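Local coordinates for XC6422 protein (PDB 2FUK), which probably catalyses hydrolysis, as a small serine enzyme of the alpha/beta-hydrolase fold that lacks a lid, at residues 57-68 / 201-212. Residues are numbered along the deposited sequence; the frame is centred on the assembly and turned at random.
Sequences VVTMAARALREL and LIDLRGALQHGV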
loop_
_atom_site.group_PDB
_atom_site.type_symbol
_atom_site.label_atom_id
_atom_site.label_comp_id
_atom_site.label_asym_id
_atom_site.label_seq_id
_atom_site.Cartn_x
_atom_site.Cartn_y
_atom_site.Cartn_z
ATOM N N VAL A 57 0.372 13.653 -2.867
ATOM C CA VAL A 57 1.159 13.010 -3.919
ATOM C C VAL A 57 2.556 12.710 -3.364
ATOM O O VAL A 57 3.129 11.654 -3.624
ATOM C CB VAL A 57 1.275 13.922 -5.161
ATOM C CG1 VAL A 57 2.152 13.269 -6.220
ATOM C CG2 VAL A 57 -0.105 14.203 -5.710
ATOM N N VAL A 58 3.101 13.653 -2.600
ATOM C CA VAL A 58 4.414 13.479 -1.997
ATOM C C VAL A 58 4.430 12.290 -1.037
ATOM O O VAL A 58 5.349 11.471 -1.079
ATOM C CB VAL A 58 4.843 14.751 -1.224
ATOM C CG1 VAL A 58 6.086 14.471 -0.388
ATOM C CG2 VAL A 58 5.117 15.880 -2.207
ATOM N N THR A 59 3.422 12.190 -0.173
ATOM C CA THR A 59 3.401 11.083 0.776
ATOM C C THR A 59 3.107 9.730 0.142
ATOM O O THR A 59 3.557 8.713 0.656
ATOM C CB THR A 59 2.423 11.336 1.946
ATOM O OG1 THR A 59 1.100 11.549 1.451
ATOM C CG2 THR A 59 2.877 12.552 2.745
ATOM N N MET A 60 2.365 9.697 -0.965
ATOM C CA MET A 60 2.112 8.408 -1.605
ATOM C C MET A 60 3.378 7.978 -2.337
ATOM O O MET A 60 3.666 6.790 -2.438
ATOM C CB MET A 60 0.939 8.466 -2.584
ATOM C CG MET A 60 0.697 7.139 -3.308
ATOM S SD MET A 60 0.425 5.711 -2.172
ATOM C CE MET A 60 -1.241 5.174 -2.684
ATOM N N ALA A 61 4.132 8.946 -2.851
ATOM C CA ALA A 61 5.374 8.617 -3.536
ATOM C C ALA A 61 6.314 8.048 -2.484
ATOM O O ALA A 61 7.046 7.093 -2.743
ATOM C CB ALA A 61 5.988 9.870 -4.173
ATOM N N ALA A 62 6.282 8.637 -1.293
ATOM C CA ALA A 62 7.137 8.178 -0.207
ATOM C C ALA A 62 6.745 6.765 0.205
ATOM O O ALA A 62 7.605 5.912 0.406
ATOM C CB ALA A 62 7.029 9.130 0.990
ATOM N N ARG A 63 5.443 6.524 0.316
ATOM C CA ARG A 63 4.939 5.216 0.712
ATOM C C ARG A 63 5.303 4.158 -0.317
ATOM O O ARG A 63 5.648 3.034 0.035
ATOM C CB ARG A 63 3.420 5.262 0.872
ATOM C CG ARG A 63 2.829 4.011 1.501
ATOM C CD ARG A 63 1.328 4.154 1.641
ATOM N NE ARG A 63 0.948 5.418 2.270
ATOM C CZ ARG A 63 -0.304 5.858 2.345
ATOM N NH1 ARG A 63 -1.286 5.128 1.834
ATOM N NH2 ARG A 63 -0.573 7.026 2.918
ATOM N N ALA A 64 5.207 4.522 -1.590
ATOM C CA ALA A 64 5.525 3.611 -2.679
ATOM C C ALA A 64 6.958 3.099 -2.573
ATOM O O ALA A 64 7.234 1.927 -2.824
ATOM C CB ALA A 64 5.316 4.321 -4.010
ATOM N N LEU A 65 7.873 3.988 -2.198
ATOM C CA LEU A 65 9.278 3.620 -2.063
ATOM C C LEU A 65 9.536 2.850 -0.773
ATOM O O LEU A 65 10.330 1.914 -0.759
ATOM C CB LEU A 65 10.149 4.870 -2.109
ATOM C CG LEU A 65 10.087 5.644 -3.429
ATOM C CD1 LEU A 65 10.897 6.930 -3.304
ATOM C CD2 LEU A 65 10.621 4.782 -4.551
ATOM N N ARG A 66 8.867 3.242 0.307
ATOM C CA ARG A 66 9.029 2.556 1.588
ATOM C C ARG A 66 8.611 1.092 1.461
ATOM O O ARG A 66 9.223 0.200 2.058
ATOM C CB ARG A 66 8.165 3.223 2.661
ATOM C CG ARG A 66 8.560 4.650 2.987
ATOM C CD ARG A 66 7.510 5.333 3.861
ATOM N NE ARG A 66 7.436 4.753 5.200
ATOM C CZ ARG A 66 6.525 5.099 6.108
ATOM N NH1 ARG A 66 6.532 4.528 7.306
ATOM N NH2 ARG A 66 5.598 6.004 5.815
ATOM N N GLU A 67 7.561 0.851 0.686
ATOM C CA GLU A 67 7.051 -0.504 0.494
ATOM C C GLU A 67 8.039 -1.370 -0.279
ATOM O O GLU A 67 7.897 -2.594 -0.332
ATOM C CB GLU A 67 5.698 -0.466 -0.224
ATOM C CG GLU A 67 4.604 0.219 0.590
ATOM C CD GLU A 67 3.252 0.241 -0.106
ATOM O OE1 GLU A 67 3.197 -0.041 -1.321
ATOM O OE2 GLU A 67 2.242 0.561 0.563
ATOM N N LEU A 68 9.039 -0.732 -0.877
ATOM C CA LEU A 68 10.064 -1.455 -1.614
ATOM C C LEU A 68 11.314 -1.630 -0.751
ATOM O O LEU A 68 12.341 -2.116 -1.228
ATOM C CB LEU A 68 10.425 -0.711 -2.898
ATOM C CG LEU A 68 9.305 -0.577 -3.931
ATOM C CD1 LEU A 68 9.843 0.133 -5.152
ATOM C CD2 LEU A 68 8.777 -1.949 -4.299
ATOM N N LEU A 201 -4.194 7.842 -6.783
ATOM C CA LEU A 201 -2.982 7.669 -5.983
ATOM C C LEU A 201 -2.494 6.221 -5.938
ATOM O O LEU A 201 -1.287 5.964 -5.883
ATOM C CB LEU A 201 -3.211 8.185 -4.557
ATOM C CG LEU A 201 -3.438 9.693 -4.391
ATOM C CD1 LEU A 201 -3.753 9.994 -2.938
ATOM C CD2 LEU A 201 -2.211 10.465 -4.830
ATOM N N ILE A 202 -3.426 5.275 -5.944
ATOM C CA ILE A 202 -3.047 3.869 -5.916
ATOM C C ILE A 202 -2.417 3.503 -7.260
ATOM O O ILE A 202 -1.476 2.700 -7.325
ATOM C CB ILE A 202 -4.274 2.975 -5.646
ATOM C CG1 ILE A 202 -3.837 1.522 -5.492
ATOM C CG2 ILE A 202 -5.285 3.107 -6.788
ATOM C CD1 ILE A 202 -4.961 0.613 -5.043
ATOM N N ASP A 203 -2.929 4.099 -8.334
ATOM C CA ASP A 203 -2.393 3.841 -9.663
ATOM C C ASP A 203 -0.995 4.439 -9.745
ATOM O O ASP A 203 -0.110 3.883 -10.391
ATOM C CB ASP A 203 -3.263 4.475 -10.745
ATOM C CG ASP A 203 -4.677 3.953 -10.736
ATOM O OD1 ASP A 203 -5.433 4.287 -9.794
ATOM O OD2 ASP A 203 -5.030 3.212 -11.674
ATOM N N LEU A 204 -0.818 5.596 -9.111
ATOM C CA LEU A 204 0.473 6.269 -9.092
ATOM C C LEU A 204 1.480 5.370 -8.375
ATOM O O LEU A 204 2.616 5.209 -8.818
ATOM C CB LEU A 204 0.350 7.616 -8.370
ATOM C CG LEU A 204 1.660 8.336 -8.035
ATOM C CD1 LEU A 204 2.398 8.718 -9.315
ATOM C CD2 LEU A 204 1.355 9.572 -7.185
ATOM N N ARG A 205 1.050 4.790 -7.260
ATOM C CA ARG A 205 1.901 3.894 -6.484
ATOM C C ARG A 205 2.385 2.748 -7.371
ATOM O O ARG A 205 3.565 2.419 -7.382
ATOM C CB ARG A 205 1.117 3.318 -5.297
ATOM C CG ARG A 205 1.942 2.448 -4.353
ATOM C CD ARG A 205 1.037 1.658 -3.424
ATOM N NE ARG A 205 0.295 0.640 -4.163
ATOM C CZ ARG A 205 -0.741 -0.044 -3.679
ATOM N NH1 ARG A 205 -1.337 -0.953 -4.438
ATOM N NH2 ARG A 205 -1.188 0.187 -2.449
ATOM N N GLY A 206 1.459 2.142 -8.110
ATOM C CA GLY A 206 1.818 1.038 -8.982
ATOM C C GLY A 206 2.799 1.419 -10.074
ATOM O O GLY A 206 3.737 0.675 -10.367
ATOM N N ALA A 207 2.584 2.583 -10.680
ATOM C CA ALA A 207 3.454 3.048 -11.747
ATOM C C ALA A 207 4.868 3.273 -11.236
ATOM O O ALA A 207 5.838 2.945 -11.916
ATOM C CB ALA A 207 2.906 4.335 -12.350
ATOM N N LEU A 208 4.980 3.837 -10.039
ATOM C CA LEU A 208 6.282 4.115 -9.442
ATOM C C LEU A 208 7.015 2.825 -9.114
ATOM O O LEU A 208 8.189 2.659 -9.442
ATOM C CB LEU A 208 6.115 4.934 -8.157
ATOM C CG LEU A 208 5.726 6.410 -8.257
ATOM C CD1 LEU A 208 5.298 6.916 -6.881
ATOM C CD2 LEU A 208 6.907 7.226 -8.782
ATOM N N GLN A 209 6.308 1.906 -8.465
ATOM C CA GLN A 209 6.910 0.645 -8.070
ATOM C C GLN A 209 7.332 -0.195 -9.267
ATOM O O GLN A 209 8.438 -0.735 -9.296
ATOM C CB GLN A 209 5.955 -0.119 -7.147
ATOM C CG GLN A 209 5.885 0.528 -5.769
ATOM C CD GLN A 209 4.923 -0.133 -4.799
ATOM O OE1 GLN A 209 4.978 0.130 -3.598
ATOM N NE2 GLN A 209 4.033 -0.980 -5.308
ATOM N N HIS A 210 6.473 -0.293 -10.271
ATOM C CA HIS A 210 6.843 -1.075 -11.441
ATOM C C HIS A 210 7.968 -0.389 -12.204
ATOM O O HIS A 210 8.839 -1.052 -12.778
ATOM C CB HIS A 210 5.647 -1.258 -12.368
ATOM C CG HIS A 210 5.958 -2.079 -13.577
ATOM N ND1 HIS A 210 6.254 -3.424 -13.503
ATOM C CD2 HIS A 210 6.065 -1.739 -14.883
ATOM C CE1 HIS A 210 6.529 -3.878 -14.712
ATOM N NE2 HIS A 210 6.423 -2.875 -15.568
ATOM N N GLY A 211 7.955 0.941 -12.205
ATOM C CA GLY A 211 8.973 1.682 -12.919
ATOM C C GLY A 211 10.373 1.591 -12.343
ATOM O O GLY A 211 11.351 1.593 -13.091
ATOM N N VAL A 212 10.484 1.508 -11.021
ATOM C CA VAL A 212 11.801 1.436 -10.390
ATOM C C VAL A 212 12.230 0.033 -9.953
ATOM O O VAL A 212 13.374 -0.171 -9.561
ATOM C CB VAL A 212 11.893 2.371 -9.149
ATOM C CG1 VAL A 212 11.548 3.800 -9.540
ATOM C CG2 VAL A 212 10.977 1.874 -8.035
#
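A64 faces the middle of helix 201-212, and its CA and that of R205 are the closest across the contact, 5.3 Å apart. Its CB fits between L208 CD1 and R205 CG, at 3.9 Å from each. L208 CD1 is the bump from the other side. It lies between A61 and A64, 3.8 Å from A61 CA, in the shallow hollow left by the two alanines.

M60 makes the next bump. Its CG is anti to the backbone N (chi1 178°), and the chain then bends at chi2 and chi3. This places CE in the hollow between the L201 carbonyl and R205 CB, 3.3 Å from L201 O. Near the start of both helices, V57 CG1 meets L204 CD2 at 3.9 Å, the two side chains crossing at about a right angle. At the far end, L68 CD1 lies against V212 CG2 at 3.6 Å and also touches Q209 CG.

The polar side lies at the subunit interface. E67 OE1 is 3.5 Å from R205 CD, but well out of that guanidinium plane. Across the interface, E67 forms a salt bridge with R205 of the second subunit, and R205 with E67 of the second subunit. On the sheet side, L204 rests on I161 of strand 158-163, while L208 and V212 touch both that strand and I138 of strand 136-140.

The axes pass 9.1 Å apart, crossing at -43°. Two neighbouring helices pack here on one face of the central sheet of an alpha/beta-hydrolase fold.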